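Local coordinates for protein possible glutathione S-transferase (Rhodopseudomonas palustris, PDB 3M8N) that probably acts as a glutathione transferase, joining glutathione to electrophilic substrates, at residues 97-100 with 101-104; 133-136 with 137-140; 139-142 with 143-146; 177-180 with 181-184; 184-187 with 188-191. All coordinates share one frame; numbering follows the deposited sequence.

Contact 1 of 5, residues 97-100 with 101-104; sequences MFFE and QHAL
Gln101 begins the segment 101-104 by donating its backbone N to Met97 O (present as selenomethionine), and the donor lies above that carbonyl plane. Its CB also rests against Phe98 O at 3.4 Å. At His102 the backbone N reaches Phe98 O at 3.3 Å, and the imidazole folds back over the preceding turn: with CG between the backbone N and the carbonyl carbon (chi1 73°), CD2 comes to 3.2 Å from Phe98 O while Phe99 O lies over one ring face. This pose directs NE2 to a hydrogen bond with Glu68 of the second subunit; replacing His102 by an alanine would probably leave that carboxylate without its partner and uncover the Phe98 carbonyl. Ala103 N bonds to Phe99 O at 3.0 Å, and its CB sits over the Phe99 ring in a CH-pi contact, 4.1 Å from the centroid and 17° off the normal. Leu104 N binds Glu100 O, and its CB meets Glu100 CG at 4.0 Å, the two side chains crossing at about a right angle. The carboxylate end of Glu100 turns elsewhere, to a salt bridge with Lys17. This part of helix 87-117 is packed between helices 129-146, 160-169 and 69-77, and on its subunit-interface side Phe98 stacks with Phe98 of the second subunit.

Contact 2 of 5, residues 133-136 with 137-140; sequences LERG and YAAL
Tyr137 swings its ring back along the helix toward Leu133, bringing CD2 to 3.1 Å from Leu133 O. That carbonyl is also the acceptor of the Tyr137 backbone N at 2.9 Å, so one oxygen meets both the main chain and the ring of the same residue. With CG anti to the carbonyl carbon (chi1 -86°), the ring runs past Leu133, whose CB approaches CE2 at 4.4 Å, and carries the hydroxyl to Asp178 N. Leu140 repeats the theme one turn on: its CG lies 3.2 Å from Gly136 O, which also takes the nearly straight bond from Leu140 N at 3.0 Å. Round the helix, the bent Arg135 side chain sets NH2 beside the Ala138 methyl at 4.2 Å, while NE makes a long, weak salt bridge to Glu134 OE2 at 3.4 Å. The chemistry thus divides by side. The weak charge pair belongs to an exposed surface, where water is likely to compete for it; the inward side is largely apolar, with Tyr137 and Leu140 against Phe182 and the small Ala139 close against helix 87-117.

Contact 3 of 5, residues 139-142 with 143-146; sequences ALQV and MENH
Four successive i to i+4 bonds join Ala139, Leu140, Gln141 and Val142 to Met143, Glu144, Asn145 and His146: Met143 N to Ala139 O, Glu144 N to Leu140 O and Asn145 N to Gln141 O each measure 2.8 Å, whereas His146 N lies 3.3 Å from Val142 O and has a weak second acceptor in Met143 O, as the helix runs out. Met143, a selenomethionine, has CG beside the backbone N (chi1 -69°), which puts it 3.5 Å from Ala139 O; SE touches Leu140 CD2 at 4.4 Å, and the end of the chain leads away toward helix 183-193. Farther round the helix, Gln141 bends at chi2 and brings its amide NE2 to the aliphatic part of Glu144, 3.8 Å from CB; the two chains cross obliquely, with amide and carboxylate planes 66° apart. The contact therefore uses the methylenes of Glu144 and spares its carboxylate, whose two oxygens accept the backbone N atoms of Val185 and Ala184 at the start of helix 183-193. Asn145 CB packs on Gln141 O at 3.4 Å. This final part of helix 129-146 is wedged between two others: Ala139 and Val142 lie on Phe99 of helix 87-117, and Met143 on Val185 and Trp188 of helix 183-193, while Val142 and Asn145 also meet the second subunit.

Contact 4 of 5, residues 177-180 with 181-184; sequences FDLS and TFPA
A type I beta turn from Leu179 to Phe182 brings the loop after helix 160-169 round into helix 183-193, and it is closed by Phe182 N bonding to Leu179 O at 3.0 Å. The donor sits well above the carbonyl plane, 54° out of it, with a C=O...donor angle of 123°. An Asx turn enters this one: Asp178 OD1 accepts both Ser180 N at 3.1 Å and Ser180 OG at 2.7 Å, the two arriving from the same face of the carboxylate. Ser180 OG can share the acceptor with its own backbone N because chi1 of 58° tucks it between that N and the carbonyl carbon. Asx turn and beta turn thus overlap just ahead of the helix, with Phe182 at its N-cap position and Pro183 as the first helical residue, a proline placed where no helical NH has to be donated. Thr181 and Phe182 both fold back on the Asp178 carbonyl: Thr181 CG2 comes within 3.4 Å of Asp178 O, and the Phe182 ring presents CE2 to the same oxygen, which lies in the ring plane at the edge, 3.8 Å away. Leu179 CG approaches Phe182 CD2 at 4.4 Å. Thr181 OG1 lies over one ring face of Phe182, offset toward the rim. Beyond the turn, the ring packs on Gln141 and Glu144 of helix 129-146, and Leu179 lies on Ala172 and Asp173.

Contact 5 of 5, residues 184-187 with 188-191; sequences AVNA and WLRR
Ala184 O is held twice, by Trp188 N at 3.1 Å in the usual helical bond and by a water that donates to it at 2.8 Å. The same water accepts from Arg191 NH1 at 2.9 Å and lies at the guanidinium edge, in its plane, so it bridges two turns of the helix. Arg191 reaches it by extending first, CG anti to the backbone N (chi1 -159°), and then bending at chi3, which lays the flat group over Ala187: the Ala187 carbonyl oxygen stands 3.9 Å above its centre, and NH2 comes near Ala187 CB. A leucine in place of Arg191 would probably leave the water without its donor and the Ala187 carbonyl without a positive group above it. Arg190, on another side of the helix, also has a carbonyl over its guanidinium, though from a different first torsion (CG beside the backbone N, chi1 -76°): Asn186 O is centred 3.7 Å over one face. These carbonyls already accept the backbone N atoms of Arg191 and Arg190, and the guanidinium groups lying over them would be expected to add some electrostatic attraction. The apolar side is made differently. Leu189 CD1 meets Val185 CG1 at 4.3 Å, and the Trp188 indole turns an edge to Val185 O, with CE3 at 3.8 Å and the oxygen in the ring plane. From there Trp188 enters the domain interior, touching Leu165 and Thr169 of helix 160-169, with NE1 bonded to Asp162; Val185 also lies on Thr169, and Leu189 on Tyr166.

How the contacts relate
Each contact is local, closing successive helical turns or, in contact 4, a beta turn, and none encloses another. Contact 1 comes first, on helix 87-117, and packs through Phe99 and Leu104 against Ala139, one of two residues shared by contacts 2 and 3. Those two follow in overlapping sequence on helix 129-146, having Leu140 in common as well. Contact 4 shapes the loop that leads into helix 183-193, and its Ala184 is also the first residue of contact 5. Contact 2 holds the loop through Tyr137 and contact 3 the helix start through Glu144. Helix 129-146 therefore sits centrally: contacts 1 and 5 do not touch, yet both lean on it, within one all-helical C-terminal domain.

Contact 1 of 5, residues 97-100 with 101-104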
loop_
_atom_site.group_PDB
_atom_site.type_symbol
_atom_site.label_atom_id
_atom_site.label_comp_id
_atom_site.label_asym_id
_atom_site.label_seq_id
_atom_site.Cartn_x
_atom_site.Cartn_y
_atom_site.Cartn_z
HETATM N N MSE A 97 3.776 -5.332 -1.777
HETATM C CA MSE A 97 3.059 -4.727 -0.651
HETATM C C MSE A 97 1.982 -3.715 -1.021
HETATM O O MSE A 97 0.978 -3.613 -0.323
HETATM C CB MSE A 97 4.048 -4.034 0.270
HETATM C CG MSE A 97 5.119 -4.920 0.673
HETATM SE SE MSE A 97 6.396 -4.196 1.972
HETATM C CE MSE A 97 5.254 -4.279 3.341
ATOM N N PHE A 98 2.209 -2.929 -2.068
ATOM C CA PHE A 98 1.153 -2.089 -2.591
ATOM C C PHE A 98 0.025 -2.921 -3.162
ATOM O O PHE A 98 -1.114 -2.589 -2.938
ATOM C CB PHE A 98 1.673 -1.050 -3.575
ATOM C CG PHE A 98 2.332 0.124 -2.891
ATOM C CD1 PHE A 98 1.606 0.931 -2.045
ATOM C CD2 PHE A 98 3.699 0.368 -3.027
ATOM C CE1 PHE A 98 2.196 2.038 -1.388
ATOM C CE2 PHE A 98 4.312 1.421 -2.329
ATOM C CZ PHE A 98 3.523 2.273 -1.531
ATOM N N PHE A 99 0.355 -4.036 -3.814
ATOM C CA PHE A 99 -0.627 -4.996 -4.277
ATOM C C PHE A 99 -1.391 -5.541 -3.148
ATOM O O PHE A 99 -2.575 -5.596 -3.251
ATOM C CB PHE A 99 0.039 -6.108 -5.049
ATOM C CG PHE A 99 -0.860 -7.296 -5.373
ATOM C CD1 PHE A 99 -1.594 -7.341 -6.533
ATOM C CD2 PHE A 99 -0.878 -8.417 -4.550
ATOM C CE1 PHE A 99 -2.369 -8.474 -6.820
ATOM C CE2 PHE A 99 -1.649 -9.519 -4.864
ATOM C CZ PHE A 99 -2.380 -9.539 -5.970
ATOM N N GLU A 100 -0.753 -5.921 -2.061
ATOM C CA GLU A 100 -1.493 -6.404 -0.891
ATOM C C GLU A 100 -2.444 -5.350 -0.394
ATOM O O GLU A 100 -3.539 -5.654 -0.049
ATOM C CB GLU A 100 -0.546 -6.839 0.228
ATOM C CG GLU A 100 -1.178 -7.493 1.448
ATOM C CD GLU A 100 -1.616 -6.536 2.592
ATOM O OE1 GLU A 100 -1.441 -5.317 2.538
ATOM O OE2 GLU A 100 -2.201 -6.980 3.589
ATOM N N GLN A 101 -2.045 -4.097 -0.389
ATOM C CA GLN A 101 -2.895 -2.973 0.100
ATOM C C GLN A 101 -4.225 -2.718 -0.659
ATOM O O GLN A 101 -5.225 -2.508 -0.026
ATOM C CB GLN A 101 -2.053 -1.666 0.210
ATOM C CG GLN A 101 -2.316 -0.717 1.421
ATOM C CD GLN A 101 -2.628 -1.417 2.704
ATOM O OE1 GLN A 101 -3.703 -1.239 3.247
ATOM N NE2 GLN A 101 -1.721 -2.279 3.178
ATOM N N HIS A 102 -4.228 -2.746 -1.992
ATOM C CA HIS A 102 -5.475 -2.584 -2.765
ATOM C C HIS A 102 -6.213 -3.868 -3.179
ATOM O O HIS A 102 -7.375 -3.803 -3.418
ATOM C CB HIS A 102 -5.268 -1.696 -3.994
ATOM C CG HIS A 102 -4.510 -2.360 -5.092
ATOM N ND1 HIS A 102 -5.127 -3.073 -6.089
ATOM C CD2 HIS A 102 -3.190 -2.384 -5.373
ATOM C CE1 HIS A 102 -4.211 -3.555 -6.910
ATOM N NE2 HIS A 102 -3.024 -3.161 -6.493
ATOM N N ALA A 103 -5.534 -5.013 -3.213
ATOM C CA ALA A 103 -6.127 -6.296 -3.608
ATOM C C ALA A 103 -6.448 -7.296 -2.513
ATOM O O ALA A 103 -7.442 -7.929 -2.598
ATOM C CB ALA A 103 -5.334 -6.952 -4.716
ATOM N N LEU A 104 -5.648 -7.422 -1.464
ATOM C CA LEU A 104 -5.939 -8.351 -0.325
ATOM C C LEU A 104 -6.691 -7.791 0.860
ATOM O O LEU A 104 -7.694 -8.393 1.293
ATOM C CB LEU A 104 -4.682 -9.034 0.240
ATOM C CG LEU A 104 -4.424 -10.468 -0.147
ATOM C CD1 LEU A 104 -4.313 -10.572 -1.644
ATOM C CD2 LEU A 104 -3.170 -10.885 0.465
#

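Contact 2 of 5, residues 133-136 with 137-140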
loop_
_atom_site.group_PDB
_atom_site.type_symbol
_atom_site.label_atom_id
_atom_site.label_comp_id
_atom_site.label_asym_id
_atom_site.label_seq_id
_atom_site.Cartn_x
_atom_site.Cartn_y
_atom_site.Cartn_z
ATOM N N LEU A 133 -15.129 -12.224 -2.434
ATOM C CA LEU A 133 -14.760 -13.497 -3.005
ATOM C C LEU A 133 -14.264 -13.305 -4.451
ATOM O O LEU A 133 -13.158 -13.728 -4.828
ATOM C CB LEU A 133 -15.934 -14.490 -2.909
ATOM C CG LEU A 133 -16.269 -15.078 -1.528
ATOM C CD1 LEU A 133 -17.101 -16.360 -1.629
ATOM C CD2 LEU A 133 -15.053 -15.413 -0.710
ATOM N N GLU A 134 -15.082 -12.659 -5.258
ATOM C CA GLU A 134 -14.690 -12.469 -6.612
ATOM C C GLU A 134 -13.276 -11.794 -6.678
ATOM O O GLU A 134 -12.412 -12.235 -7.438
ATOM C CB GLU A 134 -15.846 -11.791 -7.411
ATOM C CG GLU A 134 -15.506 -10.633 -8.391
ATOM C CD GLU A 134 -14.448 -10.968 -9.476
ATOM O OE1 GLU A 134 -14.626 -11.982 -10.190
ATOM O OE2 GLU A 134 -13.435 -10.202 -9.622
ATOM N N ARG A 135 -13.041 -10.750 -5.882
ATOM C CA ARG A 135 -11.838 -9.930 -6.052
ATOM C C ARG A 135 -10.646 -10.563 -5.347
ATOM O O ARG A 135 -9.534 -10.446 -5.817
ATOM C CB ARG A 135 -12.038 -8.497 -5.537
ATOM C CG ARG A 135 -13.169 -7.713 -6.130
ATOM C CD ARG A 135 -12.609 -6.728 -7.090
ATOM N NE ARG A 135 -11.964 -7.427 -8.211
ATOM C CZ ARG A 135 -11.010 -6.912 -8.998
ATOM N NH1 ARG A 135 -10.561 -5.650 -8.792
ATOM N NH2 ARG A 135 -10.503 -7.676 -9.984
ATOM N N GLY A 136 -10.902 -11.211 -4.223
ATOM C CA GLY A 136 -9.913 -12.004 -3.493
ATOM C C GLY A 136 -9.379 -13.182 -4.293
ATOM O O GLY A 136 -8.213 -13.483 -4.197
ATOM N N TYR A 137 -10.224 -13.834 -5.107
ATOM C CA TYR A 137 -9.780 -14.953 -5.888
ATOM C C TYR A 137 -8.977 -14.467 -7.065
ATOM O O TYR A 137 -8.059 -15.133 -7.494
ATOM C CB TYR A 137 -10.975 -15.772 -6.388
ATOM C CG TYR A 137 -11.497 -16.822 -5.426
ATOM C CD1 TYR A 137 -10.678 -17.836 -4.964
ATOM C CD2 TYR A 137 -12.811 -16.789 -4.991
ATOM C CE1 TYR A 137 -11.153 -18.802 -4.072
ATOM C CE2 TYR A 137 -13.319 -17.759 -4.101
ATOM C CZ TYR A 137 -12.483 -18.764 -3.652
ATOM O OH TYR A 137 -12.951 -19.704 -2.767
ATOM N N ALA A 138 -9.322 -13.312 -7.609
ATOM C CA ALA A 138 -8.522 -12.771 -8.665
ATOM C C ALA A 138 -7.116 -12.428 -8.150
ATOM O O ALA A 138 -6.153 -12.577 -8.873
ATOM C CB ALA A 138 -9.182 -11.577 -9.238
ATOM N N ALA A 139 -7.010 -11.972 -6.896
ATOM C CA ALA A 139 -5.716 -11.660 -6.250
ATOM C C ALA A 139 -4.889 -12.940 -6.006
ATOM O O ALA A 139 -3.708 -13.026 -6.398
ATOM C CB ALA A 139 -5.916 -10.867 -4.951
ATOM N N LEU A 140 -5.512 -13.939 -5.380
ATOM C CA LEU A 140 -4.896 -15.231 -5.166
ATOM C C LEU A 140 -4.406 -15.847 -6.432
ATOM O O LEU A 140 -3.436 -16.556 -6.440
ATOM C CB LEU A 140 -5.850 -16.135 -4.526
ATOM C CG LEU A 140 -6.183 -15.765 -3.127
ATOM C CD1 LEU A 140 -7.463 -16.441 -2.778
ATOM C CD2 LEU A 140 -5.101 -16.230 -2.227
#

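Contact 3 of 5, residues 139-142 with 143-146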
loop_
_atom_site.group_PDB
_atom_site.type_symbol
_atom_site.label_atom_id
_atom_site.label_comp_id
_atom_site.label_asym_id
_atom_site.label_seq_id
_atom_site.Cartn_x
_atom_site.Cartn_y
_atom_site.Cartn_z
ATOM N N ALA A 139 -7.010 -11.972 -6.896
ATOM C CA ALA A 139 -5.716 -11.660 -6.250
ATOM C C ALA A 139 -4.889 -12.940 -6.006
ATOM O O ALA A 139 -3.708 -13.026 -6.398
ATOM C CB ALA A 139 -5.916 -10.867 -4.951
ATOM N N LEU A 140 -5.512 -13.939 -5.380
ATOM C CA LEU A 140 -4.896 -15.231 -5.166
ATOM C C LEU A 140 -4.406 -15.847 -6.432
ATOM O O LEU A 140 -3.436 -16.556 -6.440
ATOM C CB LEU A 140 -5.850 -16.135 -4.526
ATOM C CG LEU A 140 -6.183 -15.765 -3.127
ATOM C CD1 LEU A 140 -7.463 -16.441 -2.778
ATOM C CD2 LEU A 140 -5.101 -16.230 -2.227
ATOM N N GLN A 141 -5.030 -15.507 -7.530
ATOM C CA GLN A 141 -4.618 -16.012 -8.819
ATOM C C GLN A 141 -3.423 -15.311 -9.342
ATOM O O GLN A 141 -2.581 -15.935 -9.968
ATOM C CB GLN A 141 -5.755 -15.866 -9.851
ATOM C CG GLN A 141 -5.646 -16.788 -11.018
ATOM C CD GLN A 141 -5.752 -18.227 -10.557
ATOM O OE1 GLN A 141 -6.758 -18.598 -9.930
ATOM N NE2 GLN A 141 -4.690 -19.032 -10.812
ATOM N N VAL A 142 -3.363 -13.999 -9.129
ATOM C CA VAL A 142 -2.168 -13.240 -9.451
ATOM C C VAL A 142 -1.028 -13.843 -8.630
ATOM O O VAL A 142 0.074 -14.000 -9.115
ATOM C CB VAL A 142 -2.311 -11.701 -9.150
ATOM C CG1 VAL A 142 -1.001 -10.981 -9.417
ATOM C CG2 VAL A 142 -3.387 -11.077 -9.999
HETATM N N MSE A 143 -1.313 -14.205 -7.394
HETATM C CA MSE A 143 -0.290 -14.779 -6.536
HETATM C C MSE A 143 0.141 -16.191 -6.966
HETATM O O MSE A 143 1.338 -16.491 -7.030
HETATM C CB MSE A 143 -0.752 -14.754 -5.093
HETATM C CG MSE A 143 -0.836 -13.343 -4.471
HETATM SE SE MSE A 143 -1.789 -13.454 -2.859
HETATM C CE MSE A 143 -0.625 -14.282 -1.658
ATOM N N GLU A 144 -0.841 -17.042 -7.265
ATOM C CA GLU A 144 -0.606 -18.367 -7.823
ATOM C C GLU A 144 0.240 -18.274 -9.063
ATOM O O GLU A 144 1.253 -18.950 -9.177
ATOM C CB GLU A 144 -1.929 -18.994 -8.221
ATOM C CG GLU A 144 -1.798 -20.421 -8.624
ATOM C CD GLU A 144 -1.473 -21.293 -7.455
ATOM O OE1 GLU A 144 -1.523 -20.804 -6.331
ATOM O OE2 GLU A 144 -1.179 -22.485 -7.633
ATOM N N ASN A 145 -0.177 -17.454 -10.003
ATOM C CA ASN A 145 0.551 -17.409 -11.245
ATOM C C ASN A 145 2.037 -17.051 -11.082
ATOM O O ASN A 145 2.916 -17.562 -11.814
ATOM C CB ASN A 145 -0.244 -16.619 -12.308
ATOM C CG ASN A 145 0.646 -15.766 -13.249
ATOM O OD1 ASN A 145 1.129 -14.658 -12.859
ATOM N ND2 ASN A 145 0.812 -16.226 -14.509
ATOM N N HIS A 146 2.320 -16.204 -10.087
ATOM C CA HIS A 146 3.669 -15.711 -9.821
ATOM C C HIS A 146 4.513 -16.741 -9.113
ATOM O O HIS A 146 5.689 -16.889 -9.377
ATOM C CB HIS A 146 3.584 -14.425 -8.972
ATOM C CG HIS A 146 4.898 -13.779 -8.768
ATOM N ND1 HIS A 146 5.570 -13.820 -7.568
ATOM C CD2 HIS A 146 5.701 -13.128 -9.632
ATOM C CE1 HIS A 146 6.733 -13.222 -7.697
ATOM N NE2 HIS A 146 6.840 -12.797 -8.941
#

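Contact 4 of 5, residues 177-180 with 181-184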
loop_
_atom_site.group_PDB
_atom_site.type_symbol
_atom_site.label_atom_id
_atom_site.label_comp_id
_atom_site.label_asym_id
_atom_site.label_seq_id
_atom_site.Cartn_x
_atom_site.Cartn_y
_atom_site.Cartn_z
ATOM N N PHE A 177 -12.883 -18.679 1.649
ATOM C CA PHE A 177 -12.116 -18.942 0.460
ATOM C C PHE A 177 -11.685 -20.413 0.514
ATOM O O PHE A 177 -11.455 -20.979 1.560
ATOM C CB PHE A 177 -10.902 -18.015 0.375
ATOM C CG PHE A 177 -11.229 -16.592 0.093
ATOM C CD1 PHE A 177 -11.185 -16.099 -1.182
ATOM C CD2 PHE A 177 -11.537 -15.738 1.099
ATOM C CE1 PHE A 177 -11.502 -14.793 -1.437
ATOM C CE2 PHE A 177 -11.852 -14.406 0.843
ATOM C CZ PHE A 177 -11.827 -13.951 -0.406
ATOM N N ASP A 178 -11.567 -21.022 -0.641
ATOM C CA ASP A 178 -11.197 -22.415 -0.720
ATOM C C ASP A 178 -9.915 -22.380 -1.475
ATOM O O ASP A 178 -9.875 -21.969 -2.636
ATOM C CB ASP A 178 -12.320 -23.239 -1.423
ATOM C CG ASP A 178 -11.895 -24.669 -1.873
ATOM O OD1 ASP A 178 -10.877 -25.236 -1.391
ATOM O OD2 ASP A 178 -12.636 -25.236 -2.724
ATOM N N LEU A 179 -8.861 -22.809 -0.790
ATOM C CA LEU A 179 -7.523 -22.680 -1.321
ATOM C C LEU A 179 -6.985 -23.925 -2.026
ATOM O O LEU A 179 -5.821 -23.957 -2.454
ATOM C CB LEU A 179 -6.605 -22.181 -0.206
ATOM C CG LEU A 179 -6.507 -20.643 -0.203
ATOM C CD1 LEU A 179 -7.690 -20.046 0.555
ATOM C CD2 LEU A 179 -5.189 -20.162 0.419
ATOM N N SER A 180 -7.846 -24.933 -2.186
ATOM C CA SER A 180 -7.439 -26.202 -2.789
ATOM C C SER A 180 -6.988 -26.046 -4.228
ATOM O O SER A 180 -6.164 -26.749 -4.711
ATOM C CB SER A 180 -8.526 -27.253 -2.618
ATOM O OG SER A 180 -9.742 -26.830 -3.197
ATOM N N THR A 181 -7.461 -25.033 -4.888
ATOM C CA THR A 181 -7.149 -24.764 -6.278
ATOM C C THR A 181 -5.816 -23.947 -6.473
ATOM O O THR A 181 -5.413 -23.597 -7.608
ATOM C CB THR A 181 -8.430 -24.063 -6.850
ATOM O OG1 THR A 181 -8.082 -22.990 -7.742
ATOM C CG2 THR A 181 -9.369 -23.495 -5.621
ATOM N N PHE A 182 -5.124 -23.667 -5.357
ATOM C CA PHE A 182 -3.919 -22.795 -5.330
ATOM C C PHE A 182 -2.787 -23.473 -4.576
ATOM O O PHE A 182 -2.450 -23.057 -3.474
ATOM C CB PHE A 182 -4.224 -21.462 -4.647
ATOM C CG PHE A 182 -5.392 -20.753 -5.215
ATOM C CD1 PHE A 182 -5.248 -19.950 -6.349
ATOM C CD2 PHE A 182 -6.653 -20.885 -4.642
ATOM C CE1 PHE A 182 -6.342 -19.280 -6.896
ATOM C CE2 PHE A 182 -7.734 -20.232 -5.185
ATOM C CZ PHE A 182 -7.574 -19.443 -6.328
ATOM N N PRO A 183 -2.197 -24.530 -5.178
ATOM C CA PRO A 183 -1.071 -25.277 -4.587
ATOM C C PRO A 183 0.217 -24.461 -4.415
ATOM O O PRO A 183 0.871 -24.620 -3.406
ATOM C CB PRO A 183 -0.843 -26.424 -5.596
ATOM C CG PRO A 183 -1.496 -25.951 -6.871
ATOM C CD PRO A 183 -2.618 -25.104 -6.476
ATOM N N ALA A 184 0.570 -23.624 -5.398
ATOM C CA ALA A 184 1.743 -22.752 -5.324
ATOM C C ALA A 184 1.574 -21.784 -4.185
ATOM O O ALA A 184 2.514 -21.554 -3.437
ATOM C CB ALA A 184 1.935 -22.012 -6.609
#

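Contact 5 of 5, residues 184-187 with 188-191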
loop_
_atom_site.group_PDB
_atom_site.type_symbol
_atom_site.label_atom_id
_atom_site.label_comp_id
_atom_site.label_asym_id
_atom_site.label_seq_id
_atom_site.Cartn_x
_atom_site.Cartn_y
_atom_site.Cartn_z
ATOM N N ALA A 184 0.570 -23.624 -5.398
ATOM C CA ALA A 184 1.743 -22.752 -5.324
ATOM C C ALA A 184 1.574 -21.784 -4.185
ATOM O O ALA A 184 2.514 -21.554 -3.437
ATOM C CB ALA A 184 1.935 -22.012 -6.609
ATOM N N VAL A 185 0.360 -21.298 -3.989
ATOM C CA VAL A 185 0.080 -20.432 -2.859
ATOM C C VAL A 185 0.274 -21.170 -1.597
ATOM O O VAL A 185 0.848 -20.664 -0.679
ATOM C CB VAL A 185 -1.336 -19.728 -2.916
ATOM C CG1 VAL A 185 -1.678 -19.051 -1.600
ATOM C CG2 VAL A 185 -1.354 -18.686 -4.008
ATOM N N ASN A 186 -0.229 -22.379 -1.544
ATOM C CA ASN A 186 -0.194 -23.101 -0.316
ATOM C C ASN A 186 1.216 -23.555 0.061
ATOM O O ASN A 186 1.554 -23.654 1.230
ATOM C CB ASN A 186 -1.118 -24.306 -0.455
ATOM C CG ASN A 186 -2.642 -23.943 -0.452
ATOM O OD1 ASN A 186 -3.367 -24.311 -1.391
ATOM N ND2 ASN A 186 -3.127 -23.301 0.626
ATOM N N ALA A 187 2.044 -23.826 -0.937
ATOM C CA ALA A 187 3.443 -24.214 -0.709
ATOM C C ALA A 187 4.213 -23.035 -0.146
ATOM O O ALA A 187 5.040 -23.184 0.756
ATOM C CB ALA A 187 4.112 -24.711 -2.031
ATOM N N TRP A 188 3.902 -21.856 -0.692
ATOM C CA TRP A 188 4.420 -20.561 -0.200
ATOM C C TRP A 188 4.072 -20.276 1.288
ATOM O O TRP A 188 4.941 -19.958 2.106
ATOM C CB TRP A 188 3.993 -19.416 -1.151
ATOM C CG TRP A 188 4.313 -18.074 -0.603
ATOM C CD1 TRP A 188 5.512 -17.465 -0.601
ATOM C CD2 TRP A 188 3.422 -17.208 0.072
ATOM N NE1 TRP A 188 5.436 -16.244 0.013
ATOM C CE2 TRP A 188 4.151 -16.057 0.433
ATOM C CE3 TRP A 188 2.069 -17.280 0.393
ATOM C CZ2 TRP A 188 3.577 -14.988 1.109
ATOM C CZ3 TRP A 188 1.496 -16.215 1.034
ATOM C CH2 TRP A 188 2.266 -15.080 1.398
ATOM N N LEU A 189 2.820 -20.485 1.664
ATOM C CA LEU A 189 2.419 -20.343 3.067
ATOM C C LEU A 189 3.213 -21.207 3.960
ATOM O O LEU A 189 3.632 -20.749 5.008
ATOM C CB LEU A 189 0.921 -20.640 3.272
ATOM C CG LEU A 189 -0.100 -19.769 2.544
ATOM C CD1 LEU A 189 -1.445 -20.485 2.412
ATOM C CD2 LEU A 189 -0.222 -18.460 3.286
ATOM N N ARG A 190 3.407 -22.467 3.564
ATOM C CA ARG A 190 4.208 -23.400 4.357
ATOM C C ARG A 190 5.635 -22.960 4.375
ATOM O O ARG A 190 6.261 -23.087 5.382
ATOM C CB ARG A 190 4.083 -24.879 3.890
ATOM C CG ARG A 190 2.723 -25.575 4.312
ATOM C CD ARG A 190 2.527 -27.122 3.921
ATOM N NE ARG A 190 2.607 -27.332 2.464
ATOM C CZ ARG A 190 1.573 -27.353 1.604
ATOM N NH1 ARG A 190 0.310 -27.225 2.026
ATOM N NH2 ARG A 190 1.816 -27.495 0.314
ATOM N N ARG A 191 6.165 -22.420 3.282
ATOM C CA ARG A 191 7.550 -21.960 3.274
ATOM C C ARG A 191 7.773 -20.831 4.276
ATOM O O ARG A 191 8.742 -20.816 5.038
ATOM C CB ARG A 191 7.831 -21.495 1.883
ATOM C CG ARG A 191 9.220 -21.434 1.505
ATOM C CD ARG A 191 9.338 -21.014 0.027
ATOM N NE ARG A 191 8.940 -22.087 -0.861
ATOM C CZ ARG A 191 7.905 -22.110 -1.703
ATOM N NH1 ARG A 191 7.094 -21.088 -1.881
ATOM N NH2 ARG A 191 7.685 -23.221 -2.399
HETATM O O HOH W 1 5.244 -21.667 -4.069
#